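PDB 4QAN: uncharacterized protein from Ruminococcus gnavus, which is of unknown function but has a cystatin-like fold, probably as a divergent member of the NTF2-like superfamily, and binds a magnesium ion. Local coordinates for residues N335-Y340 and E365-S370; S142-Y147 and F159-Y164; M214-K219 and L241-T246. One frame throughout, in Å; residues are numbered along the deposited sequence. Where two conformers were deposited one is given.

Along the chain contact 2 comes first, then contact 3, then contact 1, each closing before the next opens. Contact 2 belongs to the antiparallel sheet built around hairpin 140-150/153-164, and it lies across the chain's centre from both of the others, its own centre about 44 Å from that of contact 1 and about 38 Å from that of contact 3. The other two are neighbours, centres about 23 Å and nearest atoms about 8 Å apart. Contact 1 pairs two strands of the mixed sheet. Contact 3 sits beside strand 349-353, which pairs with strand 334-344 of contact 1. The arrangement is consistent with two separate helix-and-sheet halves, the later one holding contacts 1 and 3.

Contact 1 of 3, residues N335-Y340 and E365-S370; sequences NYLTGY and EVMRLS
Leu337 and Met367, a selenomethionine, form an antiparallel hydrogen-bonded pair: Leu337 N reaches Met367 O at 2.8 Å, and Met367 N returns to Leu337 O at 2.9 Å, both donors in the plane of the carbonyl they address. A third backbone bond, Leu369 N to Asn335 O, comes from above the carbonyl plane. Water 1 bridges the strands beside it, accepting from Asn335 N and from Arg368 NE while donating to Leu369 O. The short strand 367-369 thus lines up on strand 334-344, whose other side is taken by strand 322-331, within the mixed sheet of this cystatin-like fold. Glu365, just before that strand, has its side chain about 6 Å from that of Ser360, a magnesium ligand seen in a crystal structure of this protein, although this chain holds no ion. On the face carrying Tyr336 and Arg368, the arginine bends at chi2 (60°) and lays CD over the tyrosine ring, off toward its rim, 4.2 Å from the centroid. Across the sheet, Leu337 and Met367 run side by side, with Leu337 CD2 meeting Met367 CE at 3.5 Å. Helix 254-275 covers Val366 and Thr338 through Phe274.

Contact 2 of 3, residues S142-Y147 and F159-Y164; sequences SELEIY and FTAVQY
The phenyl ring of Phe159 takes the methyl tip of Ile146 on one face: CD1 lies over the ring, offset toward its rim, in a CH-pi contact. Both residues belong to the beta hairpin of strands 140-150 and 153-164, in the antiparallel sheet of the first half of the chain. The two side chains cross at about a right angle, though the modelled approach is too short to be read closely. Phe159 puts CG beside its backbone N, and chi2 of -7° turns the ring almost into line with the CA-CB bond, which presents the face to Ile146. Ile146 points toward the partner strand and carries CG1 anti to its carbonyl carbon, with CD1 extended from there.

Two hydrogen-bonded pairs, Ser142 with Ala161 and Leu144 with Phe159, flank the non-hydrogen-bonded pair Glu143 with Thr160. The straightest bonds run from Ser142 N to Ala161 O (2.9 Å, 175°) and from Leu144 N to Phe159 O (2.9 Å), the latter arriving nearly along the C=O axis. The return bond from Phe159 N to Leu144 O is more bent, at 139°.

Leu144, Ile146 and Phe159 all touch helix 27-39, through Val31, Leu35 and Met34, so the apolar face of the hairpin packs against that helix. Ser142 shares the face and sends OG to Glu27. Glu143 and Thr160 lie side by side on the opposite face, where Thr160 OG1 is bonded to Gly176 O. Back on the apolar face, toward Ser142, the methyl CD1 of Leu144 meets CB of Ala161 at 3.7 Å.

Contact 3 of 3, residues M214-K219 and L241-T246; sequences MPISEK and LAFATT
Ala242 O is gripped by two backbone N-H groups. Thr245 N, at 3.1 Å from Ala242 O, closes the type I turn that runs from Ala242 to Thr245. Ile216 N reaches the same Ala242 O at 3.2 Å from the other segment, with a fairly straight N-H (166°), yet well above the carbonyl plane. One carbonyl therefore holds both its own turn and the extended loop 214-218.

Ile216 makes the largest share of its segment's packing. Its chi1 of 62° sets CG1 in the crowded position between the backbone N and the carbonyl carbon, and from there CG1 lies against Ala242 CB at 3.6 Å. Its tip, CD1, stands over the centre of the Phe243 ring, 3.6 Å from the centroid, in a well-aligned CH-pi contact. Glu218 bends at chi2 and brings OE2 in plane to the ring edge, 3.8 Å from Phe243 CE1, where the polarised C-H groups would probably favour the negative charge. That carboxylate has a weak, long ion pair with Arg239. An alanine in place of Phe243 would remove the ring under Ile216 CD1 and beside Glu218, and would probably loosen the hold of both on the 241-246 segment. Pro215 CB touches Thr245 O at 3.2 Å.

Gln350 NE2, from strand 349-353, bonds both Thr245 O and Ile216 O. Trp349 and Ile351 of the same strand make backbone hydrogen bonds with Glu218 and Phe243, respectively, while the Phe243 ring packs on Gln227 and Phe228 of helix 221-234 and Leu241 leans on helix 254-275.

Contact 1 of 3, residues N335-Y340 and E365-S370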
loop_
_atom_site.group_PDB
_atom_site.type_symbol
_atom_site.label_atom_id
_atom_site.label_comp_id
_atom_site.label_asym_id
_atom_site.label_seq_id
_atom_site.Cartn_x
_atom_site.Cartn_y
_atom_site.Cartn_z
ATOM N N ASN A 335 15.507 5.016 23.654
ATOM C CA ASN A 335 14.339 5.858 23.902
ATOM C C ASN A 335 14.063 6.814 22.770
ATOM O O ASN A 335 14.981 7.457 22.251
ATOM C CB ASN A 335 14.531 6.660 25.182
ATOM C CG ASN A 335 14.759 5.774 26.369
ATOM O OD1 ASN A 335 15.801 5.845 27.022
ATOM N ND2 ASN A 335 13.799 4.900 26.638
ATOM N N TYR A 336 12.784 6.908 22.406
ATOM C CA TYR A 336 12.341 7.770 21.323
ATOM C C TYR A 336 11.096 8.539 21.736
ATOM O O TYR A 336 10.410 8.182 22.696
ATOM C CB TYR A 336 12.024 6.941 20.077
ATOM C CG TYR A 336 13.223 6.230 19.502
ATOM C CD1 TYR A 336 13.614 4.977 19.981
ATOM C CD2 TYR A 336 13.986 6.815 18.496
ATOM C CE1 TYR A 336 14.721 4.323 19.462
ATOM C CE2 TYR A 336 15.100 6.171 17.970
ATOM C CZ TYR A 336 15.465 4.928 18.457
ATOM O OH TYR A 336 16.562 4.286 17.945
ATOM N N LEU A 337 10.828 9.607 21.000
ATOM C CA LEU A 337 9.581 10.320 21.088
ATOM C C LEU A 337 8.901 10.271 19.716
ATOM O O LEU A 337 9.560 10.379 18.683
ATOM C CB LEU A 337 9.833 11.765 21.478
ATOM C CG LEU A 337 8.618 12.514 22.027
ATOM C CD1 LEU A 337 8.401 12.165 23.498
ATOM C CD2 LEU A 337 8.785 14.016 21.872
ATOM N N THR A 338 7.584 10.108 19.711
ATOM C CA THR A 338 6.792 10.415 18.532
ATOM C C THR A 338 5.573 11.233 18.897
ATOM O O THR A 338 5.240 11.358 20.064
ATOM C CB THR A 338 6.276 9.144 17.861
ATOM O OG1 THR A 338 5.212 8.582 18.658
ATOM C CG2 THR A 338 7.420 8.155 17.675
ATOM N N GLY A 339 4.900 11.745 17.874
ATOM C CA GLY A 339 3.696 12.539 18.027
ATOM C C GLY A 339 2.458 11.902 17.433
ATOM O O GLY A 339 2.525 11.220 16.409
ATOM N N TYR A 340 1.328 12.132 18.094
ATOM C CA TYR A 340 0.020 11.672 17.633
ATOM C C TYR A 340 -0.954 12.827 17.618
ATOM O O TYR A 340 -0.842 13.763 18.407
ATOM C CB TYR A 340 -0.548 10.609 18.569
ATOM C CG TYR A 340 0.191 9.303 18.584
ATOM C CD1 TYR A 340 1.318 9.131 19.380
ATOM C CD2 TYR A 340 -0.248 8.239 17.824
ATOM C CE1 TYR A 340 1.993 7.933 19.407
ATOM C CE2 TYR A 340 0.417 7.040 17.837
ATOM C CZ TYR A 340 1.534 6.888 18.645
ATOM O OH TYR A 340 2.190 5.693 18.649
ATOM N N GLU A 365 7.357 10.700 12.135
ATOM C CA GLU A 365 8.676 11.106 12.578
ATOM C C GLU A 365 8.988 10.467 13.934
ATOM O O GLU A 365 8.125 10.358 14.797
ATOM C CB GLU A 365 8.770 12.631 12.675
ATOM C CG GLU A 365 10.201 13.142 12.725
ATOM C CD GLU A 365 10.298 14.614 13.094
ATOM O OE1 GLU A 365 9.402 15.395 12.696
ATOM O OE2 GLU A 365 11.275 14.989 13.783
ATOM N N VAL A 366 10.231 10.052 14.115
ATOM C CA VAL A 366 10.663 9.470 15.375
ATOM C C VAL A 366 11.874 10.257 15.808
ATOM O O VAL A 366 12.750 10.501 14.997
ATOM C CB VAL A 366 11.015 7.990 15.180
ATOM C CG1 VAL A 366 11.693 7.440 16.399
ATOM C CG2 VAL A 366 9.766 7.177 14.856
HETATM N N MSE A 367 11.907 10.688 17.062
HETATM C CA MSE A 367 13.001 11.500 17.597
HETATM C C MSE A 367 13.734 10.719 18.648
HETATM O O MSE A 367 13.133 10.334 19.648
HETATM C CB MSE A 367 12.358 12.735 18.230
HETATM C CG MSE A 367 13.348 13.664 18.924
HETATM SE SE MSE A 367 12.425 15.370 19.298
HETATM C CE MSE A 367 12.060 15.100 21.209
ATOM N N ARG A 368 15.030 10.497 18.444
ATOM C CA ARG A 368 15.874 9.831 19.421
ATOM C C ARG A 368 16.052 10.728 20.642
ATOM O O ARG A 368 16.188 11.943 20.504
ATOM C CB ARG A 368 17.228 9.486 18.795
ATOM C CG ARG A 368 18.247 8.839 19.731
ATOM C CD ARG A 368 17.775 7.516 20.331
ATOM N NE ARG A 368 18.755 7.012 21.284
ATOM C CZ ARG A 368 19.900 6.424 20.947
ATOM N NH1 ARG A 368 20.216 6.233 19.668
ATOM N NH2 ARG A 368 20.738 6.015 21.891
ATOM N N LEU A 369 16.006 10.121 21.832
ATOM C CA LEU A 369 16.224 10.828 23.095
ATOM C C LEU A 369 17.372 10.217 23.892
ATOM O O LEU A 369 17.533 8.999 23.937
ATOM C CB LEU A 369 14.965 10.764 23.962
ATOM C CG LEU A 369 13.726 11.523 23.497
ATOM C CD1 LEU A 369 12.614 11.314 24.505
ATOM C CD2 LEU A 369 13.995 13.006 23.302
ATOM N N SER A 370 18.159 11.060 24.553
ATOM C CA SER A 370 19.151 10.560 25.496
ATOM C C SER A 370 18.399 9.956 26.684
ATOM O O SER A 370 17.198 10.201 26.849
ATOM C CB SER A 370 20.097 11.676 25.953
ATOM O OG SER A 370 19.484 12.517 26.913
HETATM O O HOH W 1 18.084 6.363 24.117
HETATM O O HOH W 2 5.592 11.586 14.886
#

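Contact 2 of 3, residues S142-Y147 and F159-Y164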
loop_
_atom_site.group_PDB
_atom_site.type_symbol
_atom_site.label_atom_id
_atom_site.label_comp_id
_atom_site.label_asym_id
_atom_site.label_seq_id
_atom_site.Cartn_x
_atom_site.Cartn_y
_atom_site.Cartn_z
ATOM N N SER A 142 5.211 -10.838 -18.899
ATOM C CA SER A 142 4.870 -10.558 -20.294
ATOM C C SER A 142 4.423 -9.106 -20.431
ATOM O O SER A 142 3.416 -8.710 -19.846
ATOM C CB SER A 142 3.774 -11.498 -20.771
ATOM O OG SER A 142 3.288 -11.072 -22.022
ATOM N N GLU A 143 5.195 -8.319 -21.179
ATOM C CA GLU A 143 4.877 -6.916 -21.430
ATOM C C GLU A 143 4.016 -6.821 -22.675
ATOM O O GLU A 143 4.457 -7.187 -23.759
ATOM C CB GLU A 143 6.149 -6.090 -21.613
ATOM C CG GLU A 143 6.768 -5.605 -20.313
ATOM C CD GLU A 143 7.992 -4.736 -20.553
ATOM O OE1 GLU A 143 8.935 -5.232 -21.208
ATOM O OE2 GLU A 143 8.012 -3.566 -20.094
ATOM N N LEU A 144 2.786 -6.341 -22.511
ATOM C CA LEU A 144 1.827 -6.289 -23.605
ATOM C C LEU A 144 1.516 -4.868 -24.009
ATOM O O LEU A 144 1.398 -3.982 -23.165
ATOM C CB LEU A 144 0.524 -7.008 -23.239
ATOM C CG LEU A 144 0.671 -8.519 -23.013
ATOM C CD1 LEU A 144 0.796 -8.827 -21.529
ATOM C CD2 LEU A 144 -0.493 -9.291 -23.612
ATOM N N GLU A 145 1.415 -4.670 -25.319
ATOM C CA GLU A 145 0.907 -3.444 -25.899
ATOM C C GLU A 145 -0.551 -3.689 -26.244
ATOM O O GLU A 145 -0.877 -4.686 -26.893
ATOM C CB GLU A 145 1.668 -3.100 -27.176
ATOM C CG GLU A 145 3.172 -2.954 -27.013
ATOM C CD GLU A 145 3.857 -2.616 -28.325
ATOM O OE1 GLU A 145 3.247 -2.834 -29.396
ATOM O OE2 GLU A 145 5.005 -2.128 -28.290
ATOM N N ILE A 146 -1.423 -2.779 -25.828
ATOM C CA ILE A 146 -2.859 -2.963 -26.009
ATOM C C ILE A 146 -3.422 -1.799 -26.814
ATOM O O ILE A 146 -3.258 -0.646 -26.437
ATOM C CB ILE A 146 -3.566 -3.070 -24.646
ATOM C CG1 ILE A 146 -2.931 -4.184 -23.808
ATOM C CG2 ILE A 146 -5.059 -3.323 -24.805
ATOM C CD1 ILE A 146 -3.187 -4.034 -22.330
ATOM N N TYR A 147 -4.076 -2.113 -27.927
ATOM C CA TYR A 147 -4.689 -1.098 -28.774
ATOM C C TYR A 147 -6.196 -1.120 -28.565
ATOM O O TYR A 147 -6.856 -2.127 -28.822
ATOM C CB TYR A 147 -4.331 -1.331 -30.252
ATOM C CG TYR A 147 -2.839 -1.252 -30.506
ATOM C CD1 TYR A 147 -2.228 -0.039 -30.807
ATOM C CD2 TYR A 147 -2.031 -2.386 -30.408
ATOM C CE1 TYR A 147 -0.858 0.042 -31.020
ATOM C CE2 TYR A 147 -0.660 -2.315 -30.618
ATOM C CZ TYR A 147 -0.077 -1.098 -30.924
ATOM O OH TYR A 147 1.282 -1.008 -31.132
ATOM N N PHE A 159 0.507 -2.842 -20.474
ATOM C CA PHE A 159 0.379 -3.562 -19.203
ATOM C C PHE A 159 1.554 -4.524 -19.010
ATOM O O PHE A 159 2.010 -5.183 -19.966
ATOM C CB PHE A 159 -0.931 -4.376 -19.124
ATOM C CG PHE A 159 -2.204 -3.556 -19.138
ATOM C CD1 PHE A 159 -2.197 -2.160 -19.081
ATOM C CD2 PHE A 159 -3.433 -4.205 -19.160
ATOM C CE1 PHE A 159 -3.378 -1.438 -19.090
ATOM C CE2 PHE A 159 -4.624 -3.484 -19.166
ATOM C CZ PHE A 159 -4.595 -2.101 -19.131
ATOM N N THR A 160 2.023 -4.612 -17.765
ATOM C CA THR A 160 2.946 -5.659 -17.350
ATOM C C THR A 160 2.159 -6.771 -16.645
ATOM O O THR A 160 1.659 -6.591 -15.531
ATOM C CB THR A 160 4.038 -5.120 -16.415
ATOM O OG1 THR A 160 4.699 -4.009 -17.034
ATOM C CG2 THR A 160 5.052 -6.206 -16.086
ATOM N N ALA A 161 2.046 -7.909 -17.319
ATOM C CA ALA A 161 1.359 -9.085 -16.797
ATOM C C ALA A 161 2.374 -10.029 -16.199
ATOM O O ALA A 161 3.481 -10.171 -16.720
ATOM C CB ALA A 161 0.601 -9.784 -17.909
ATOM N N VAL A 162 1.997 -10.692 -15.114
ATOM C CA VAL A 162 2.927 -11.560 -14.396
ATOM C C VAL A 162 2.298 -12.923 -14.130
ATOM O O VAL A 162 1.090 -13.020 -13.942
ATOM C CB VAL A 162 3.445 -10.878 -13.103
ATOM C CG1 VAL A 162 2.339 -10.693 -12.071
ATOM C CG2 VAL A 162 4.611 -11.656 -12.519
ATOM N N GLN A 163 3.118 -13.975 -14.175
ATOM C CA GLN A 163 2.665 -15.322 -13.847
ATOM C C GLN A 163 3.340 -15.846 -12.578
ATOM O O GLN A 163 4.576 -15.769 -12.428
ATOM C CB GLN A 163 2.940 -16.294 -14.999
ATOM C CG GLN A 163 2.163 -17.599 -14.878
ATOM C CD GLN A 163 2.669 -18.680 -15.823
ATOM O OE1 GLN A 163 3.869 -18.946 -15.894
ATOM N NE2 GLN A 163 1.752 -19.314 -16.549
ATOM N N TYR A 164 2.513 -16.361 -11.668
ATOM C CA TYR A 164 2.983 -17.109 -10.511
ATOM C C TYR A 164 2.192 -18.401 -10.444
ATOM O O TYR A 164 0.969 -18.381 -10.542
ATOM C CB TYR A 164 2.751 -16.348 -9.215
ATOM C CG TYR A 164 3.475 -15.035 -9.072
ATOM C CD1 TYR A 164 4.742 -14.967 -8.496
ATOM C CD2 TYR A 164 2.874 -13.853 -9.471
ATOM C CE1 TYR A 164 5.392 -13.748 -8.335
ATOM C CE2 TYR A 164 3.515 -12.637 -9.323
ATOM C CZ TYR A 164 4.769 -12.584 -8.751
ATOM O OH TYR A 164 5.382 -11.352 -8.608
#

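Contact 3 of 3, residues M214-K219 and L241-T246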
loop_
_atom_site.group_PDB
_atom_site.type_symbol
_atom_site.label_atom_id
_atom_site.label_comp_id
_atom_site.label_asym_id
_atom_site.label_seq_id
_atom_site.Cartn_x
_atom_site.Cartn_y
_atom_site.Cartn_z
HETATM N N MSE A 214 -12.147 -1.732 9.401
HETATM C CA MSE A 214 -13.263 -1.009 9.993
HETATM C C MSE A 214 -12.736 -0.080 11.049
HETATM O O MSE A 214 -11.639 -0.268 11.548
HETATM C CB MSE A 214 -14.256 -1.987 10.600
HETATM C CG MSE A 214 -13.784 -2.541 11.936
HETATM SE SE MSE A 214 -15.153 -3.771 12.617
HETATM C CE MSE A 214 -14.351 -3.975 14.407
ATOM N N PRO A 215 -13.514 0.955 11.411
ATOM C CA PRO A 215 -13.071 1.778 12.532
ATOM C C PRO A 215 -13.053 0.998 13.853
ATOM O O PRO A 215 -13.974 0.241 14.122
ATOM C CB PRO A 215 -14.140 2.875 12.596
ATOM C CG PRO A 215 -14.633 2.971 11.203
ATOM C CD PRO A 215 -14.694 1.541 10.757
ATOM N N ILE A 216 -11.989 1.147 14.640
ATOM C CA ILE A 216 -12.016 0.751 16.054
ATOM C C ILE A 216 -11.466 1.896 16.885
ATOM O O ILE A 216 -10.640 2.682 16.407
ATOM C CB ILE A 216 -11.222 -0.539 16.364
ATOM C CG1 ILE A 216 -9.744 -0.366 16.045
ATOM C CG2 ILE A 216 -11.801 -1.730 15.606
ATOM C CD1 ILE A 216 -8.920 -1.597 16.373
ATOM N N SER A 217 -11.913 1.972 18.130
ATOM C CA SER A 217 -11.571 3.073 19.008
ATOM C C SER A 217 -11.382 2.578 20.440
ATOM O O SER A 217 -11.665 1.444 20.735
ATOM C CB SER A 217 -12.694 4.112 18.953
ATOM O OG SER A 217 -13.909 3.592 19.469
ATOM N N GLU A 218 -10.903 3.455 21.313
ATOM C CA GLU A 218 -10.814 3.183 22.747
ATOM C C GLU A 218 -11.387 4.384 23.488
ATOM O O GLU A 218 -11.543 5.460 22.905
ATOM C CB GLU A 218 -9.357 2.962 23.161
ATOM C CG GLU A 218 -8.673 1.772 22.500
ATOM C CD GLU A 218 -9.288 0.416 22.849
ATOM O OE1 GLU A 218 -10.137 0.334 23.758
ATOM O OE2 GLU A 218 -8.918 -0.586 22.206
ATOM N N LYS A 219 -11.666 4.227 24.774
ATOM C CA LYS A 219 -12.428 5.237 25.499
ATOM C C LYS A 219 -11.636 6.451 25.911
ATOM O O LYS A 219 -12.221 7.471 26.237
ATOM C CB LYS A 219 -13.115 4.631 26.719
ATOM C CG LYS A 219 -14.268 3.729 26.338
ATOM C CD LYS A 219 -15.530 4.530 26.129
ATOM C CE LYS A 219 -16.596 3.697 25.457
ATOM N NZ LYS A 219 -17.681 4.597 25.018
ATOM N N LEU A 241 -4.032 -0.486 11.699
ATOM C CA LEU A 241 -4.598 0.430 10.702
ATOM C C LEU A 241 -6.027 0.828 11.077
ATOM O O LEU A 241 -6.384 2.002 10.971
ATOM C CB LEU A 241 -4.593 -0.194 9.322
ATOM C CG LEU A 241 -3.211 -0.505 8.754
ATOM C CD1 LEU A 241 -3.361 -1.430 7.553
ATOM C CD2 LEU A 241 -2.433 0.746 8.384
ATOM N N ALA A 242 -6.821 -0.145 11.540
ATOM C CA ALA A 242 -8.176 0.111 12.060
ATOM C C ALA A 242 -8.276 1.287 13.047
ATOM O O ALA A 242 -9.285 1.986 13.066
ATOM C CB ALA A 242 -8.738 -1.138 12.711
ATOM N N PHE A 243 -7.256 1.494 13.873
ATOM C CA PHE A 243 -7.254 2.621 14.854
ATOM C C PHE A 243 -7.267 4.009 14.228
ATOM O O PHE A 243 -7.619 4.990 14.894
ATOM C CB PHE A 243 -6.074 2.514 15.837
ATOM C CG PHE A 243 -6.310 1.537 16.964
ATOM C CD1 PHE A 243 -7.339 1.743 17.869
ATOM C CD2 PHE A 243 -5.518 0.411 17.107
ATOM C CE1 PHE A 243 -7.579 0.835 18.898
ATOM C CE2 PHE A 243 -5.733 -0.484 18.141
ATOM C CZ PHE A 243 -6.770 -0.279 19.030
ATOM N N ALA A 244 -6.850 4.114 12.972
ATOM C CA ALA A 244 -6.925 5.387 12.246
ATOM C C ALA A 244 -7.958 5.368 11.112
ATOM O O ALA A 244 -8.013 6.284 10.310
ATOM C CB ALA A 244 -5.561 5.741 11.701
ATOM N N THR A 245 -8.784 4.336 11.053
ATOM C CA THR A 245 -9.828 4.264 10.037
ATOM C C THR A 245 -11.028 5.080 10.518
ATOM O O THR A 245 -11.753 4.660 11.397
ATOM C CB THR A 245 -10.203 2.804 9.771
ATOM O OG1 THR A 245 -9.013 2.087 9.403
ATOM C CG2 THR A 245 -11.250 2.702 8.656
ATOM N N THR A 246 -11.214 6.267 9.963
ATOM C CA THR A 246 -12.213 7.200 10.487
ATOM C C THR A 246 -13.612 6.988 9.946
ATOM O O THR A 246 -14.562 7.476 10.539
ATOM C CB THR A 246 -11.853 8.647 10.164
ATOM O OG1 THR A 246 -11.691 8.776 8.748
ATOM C CG2 THR A 246 -10.576 9.067 10.925
#